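Local coordinates for B-type Cna protein (Enterococcus faecium, PDB 6FWY) that is of unknown function but, as a thioester domain of a cell-wall-anchored surface protein, probably helps the bacterium attach covalently to host targets, at residues A102-A105 against S110-L113. Residues are numbered along the deposited sequence; the frame is centred on the assembly and turned at random.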
ATOM      1  N   ALA A 102      -1.558 -22.412   3.313  1.00 36.19           N
ATOM      2  CA  ALA A 102      -0.984 -21.134   2.849  1.00 35.96           C
ATOM      3  C   ALA A 102      -1.505 -19.965   3.686  1.00 34.24           C
ATOM      4  O   ALA A 102      -0.734 -19.139   4.156  1.00 33.86           O
ATOM      5  CB  ALA A 102      -1.263 -20.918   1.365  1.00 37.00           C
ATOM      6  N   TRP A 103      -2.815 -19.918   3.883  1.00 34.16           N
ATOM      7  CA  TRP A 103      -3.418 -18.908   4.745  1.00 33.62           C
ATOM      8  C   TRP A 103      -2.865 -18.955   6.180  1.00 33.77           C
ATOM      9  O   TRP A 103      -2.503 -17.915   6.734  1.00 33.99           O
ATOM     10  CB  TRP A 103      -4.939 -19.048   4.769  1.00 33.20           C
ATOM     11  CG  TRP A 103      -5.572 -18.396   5.970  1.00 31.78           C
ATOM     12  CD1 TRP A 103      -5.656 -17.064   6.244  1.00 31.04           C
ATOM     13  CD2 TRP A 103      -6.179 -19.068   7.062  1.00 31.61           C
ATOM     14  NE1 TRP A 103      -6.285 -16.866   7.444  1.00 30.84           N
ATOM     15  CE2 TRP A 103      -6.617 -18.081   7.972  1.00 30.90           C
ATOM     16  CE3 TRP A 103      -6.377 -20.420   7.377  1.00 32.67           C
ATOM     17  CZ2 TRP A 103      -7.265 -18.395   9.175  1.00 31.39           C
ATOM     18  CZ3 TRP A 103      -7.016 -20.738   8.567  1.00 32.47           C
ATOM     19  CH2 TRP A 103      -7.459 -19.728   9.451  1.00 32.02           C
ATOM     20  N   TYR A 104      -2.795 -20.144   6.778  1.00 33.98           N
ATOM     21  CA  TYR A 104      -2.318 -20.263   8.164  1.00 33.49           C
ATOM     22  C   TYR A 104      -0.861 -19.843   8.304  1.00 33.79           C
ATOM     23  O   TYR A 104      -0.484 -19.177   9.283  1.00 33.13           O
ATOM     24  CB  TYR A 104      -2.521 -21.682   8.703  1.00 33.53           C
ATOM     25  CG  TYR A 104      -2.239 -21.805  10.179  1.00 33.02           C
ATOM     26  CD1 TYR A 104      -3.206 -21.473  11.125  1.00 33.09           C
ATOM     27  CD2 TYR A 104      -1.010 -22.258  10.627  1.00 33.04           C
ATOM     28  CE1 TYR A 104      -2.949 -21.586  12.491  1.00 32.77           C
ATOM     29  CE2 TYR A 104      -0.746 -22.380  11.988  1.00 32.82           C
ATOM     30  CZ  TYR A 104      -1.720 -22.041  12.906  1.00 32.47           C
ATOM     31  OH  TYR A 104      -1.465 -22.168  14.238  1.00 31.90           O
ATOM     32  N   ALA A 105      -0.035 -20.253   7.343  1.00 34.96           N
ATOM     33  CA  ALA A 105       1.368 -19.812   7.264  1.00 34.59           C
ATOM     34  C   ALA A 105       1.468 -18.306   7.292  1.00 33.46           C
ATOM     35  O   ALA A 105       2.315 -17.762   7.981  1.00 33.24           O
ATOM     36  CB  ALA A 105       2.034 -20.336   5.996  1.00 36.10           C
ATOM     37  N   SER A 110       1.880 -13.050  10.572  1.00 29.75           N
ATOM     38  CA  SER A 110       1.179 -11.945  11.227  1.00 30.01           C
ATOM     39  C   SER A 110       1.343 -11.940  12.764  1.00 29.48           C
ATOM     40  O   SER A 110       1.630 -10.907  13.359  1.00 28.36           O
ATOM     41  CB  SER A 110      -0.311 -11.959  10.865  1.00 29.58           C
ATOM     42  OG  SER A 110      -0.969 -10.828  11.394  1.00 30.21           O
ATOM     43  N   TRP A 111       1.155 -13.101  13.385  1.00 29.59           N
ATOM     44  CA  TRP A 111       1.268 -13.223  14.839  1.00 30.20           C
ATOM     45  C   TRP A 111       2.675 -12.867  15.336  1.00 30.38           C
ATOM     46  O   TRP A 111       2.823 -12.166  16.322  1.00 31.16           O
ATOM     47  CB  TRP A 111       0.882 -14.628  15.313  1.00 29.99           C
ATOM     48  CG  TRP A 111      -0.610 -14.916  15.401  1.00 30.27           C
ATOM     49  CD1 TRP A 111      -1.609 -14.040  15.762  1.00 29.75           C
ATOM     50  CD2 TRP A 111      -1.251 -16.172  15.179  1.00 29.97           C
ATOM     51  NE1 TRP A 111      -2.806 -14.680  15.783  1.00 29.55           N
ATOM     52  CE2 TRP A 111      -2.628 -15.983  15.420  1.00 30.24           C
ATOM     53  CE3 TRP A 111      -0.801 -17.431  14.788  1.00 29.73           C
ATOM     54  CZ2 TRP A 111      -3.564 -17.013  15.274  1.00 30.84           C
ATOM     55  CZ3 TRP A 111      -1.722 -18.462  14.669  1.00 30.32           C
ATOM     56  CH2 TRP A 111      -3.080 -18.251  14.899  1.00 31.10           C
ATOM     57  N   VAL A 112       3.691 -13.347  14.622  1.00 30.79           N
ATOM     58  CA  VAL A 112       5.092 -13.073  14.949  1.00 31.18           C
ATOM     59  C   VAL A 112       5.424 -11.601  14.741  1.00 31.32           C
ATOM     60  O   VAL A 112       5.971 -10.968  15.623  1.00 30.96           O
ATOM     61  CB  VAL A 112       6.037 -13.978  14.135  1.00 31.72           C
ATOM     62  CG1 VAL A 112       7.505 -13.593  14.349  1.00 32.82           C
ATOM     63  CG2 VAL A 112       5.816 -15.434  14.534  1.00 31.62           C
ATOM     64  N   LEU A 113       5.050 -11.039  13.597  1.00 31.33           N
ATOM     65  CA  LEU A 113       5.271  -9.608  13.322  1.00 31.72           C
ATOM     66  C   LEU A 113       4.606  -8.705  14.339  1.00 31.80           C
ATOM     67  O   LEU A 113       5.151  -7.677  14.688  1.00 33.07           O
ATOM     68  CB  LEU A 113       4.802  -9.217  11.902  1.00 31.37           C
ATOM     69  CG  LEU A 113       5.546  -9.779  10.686  1.00 31.72           C
ATOM     70  CD1 LEU A 113       4.959  -9.197   9.399  1.00 31.97           C
ATOM     71  CD2 LEU A 113       7.035  -9.467  10.761  1.00 32.81           C
TER
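Tyr-104 and Trp-111 stand seven residues apart, two turns along helix 99-113, and their rings meet above the same side of that helix. The pair is an offset edge-to-face stack: the benzo edge of the indole is directed at the face of the phenol, with planes at 80° and ring centroids 5.9 Å apart. The touching is done by CZ3 and CH2 of Trp-111, of which CZ3 lies 4.0 Å from Tyr-104 CZ and CH2 lies 4.1 Å from Tyr-104 CE1. Because the stack is offset, CZ3 reaches the phenol obliquely, by its CE1, CZ and OH corner rather than above its centre, and Tyr-104 OH lies at the indole edge, near its plane, 3.7 Å from Trp-111 CZ3.

Two turns of backbone separate the two residues, and the length of both aromatic side chains spans that rise. Trp-111 has CG anti to its own carbonyl carbon (chi1 -79°), which sends the six-membered ring back along the helix toward residues 102-105. No hydrogen bond joins the segments, and the contact is one of van der Waals and aromatic attraction. A tyrosine suits this buried place because its hydroxyl is satisfied by a hydrogen bond to the carbonyl oxygen of Met-37, while its ring also packs on Val-137 of helix 131-150. Trp-111 in turn lies against Met-37 and Ser-39.

The arrangement is an i, i+7 aromatic pair on one face of a helix, here joining helix 99-113 to strand 32-44 in the buried interior of the thioester domain.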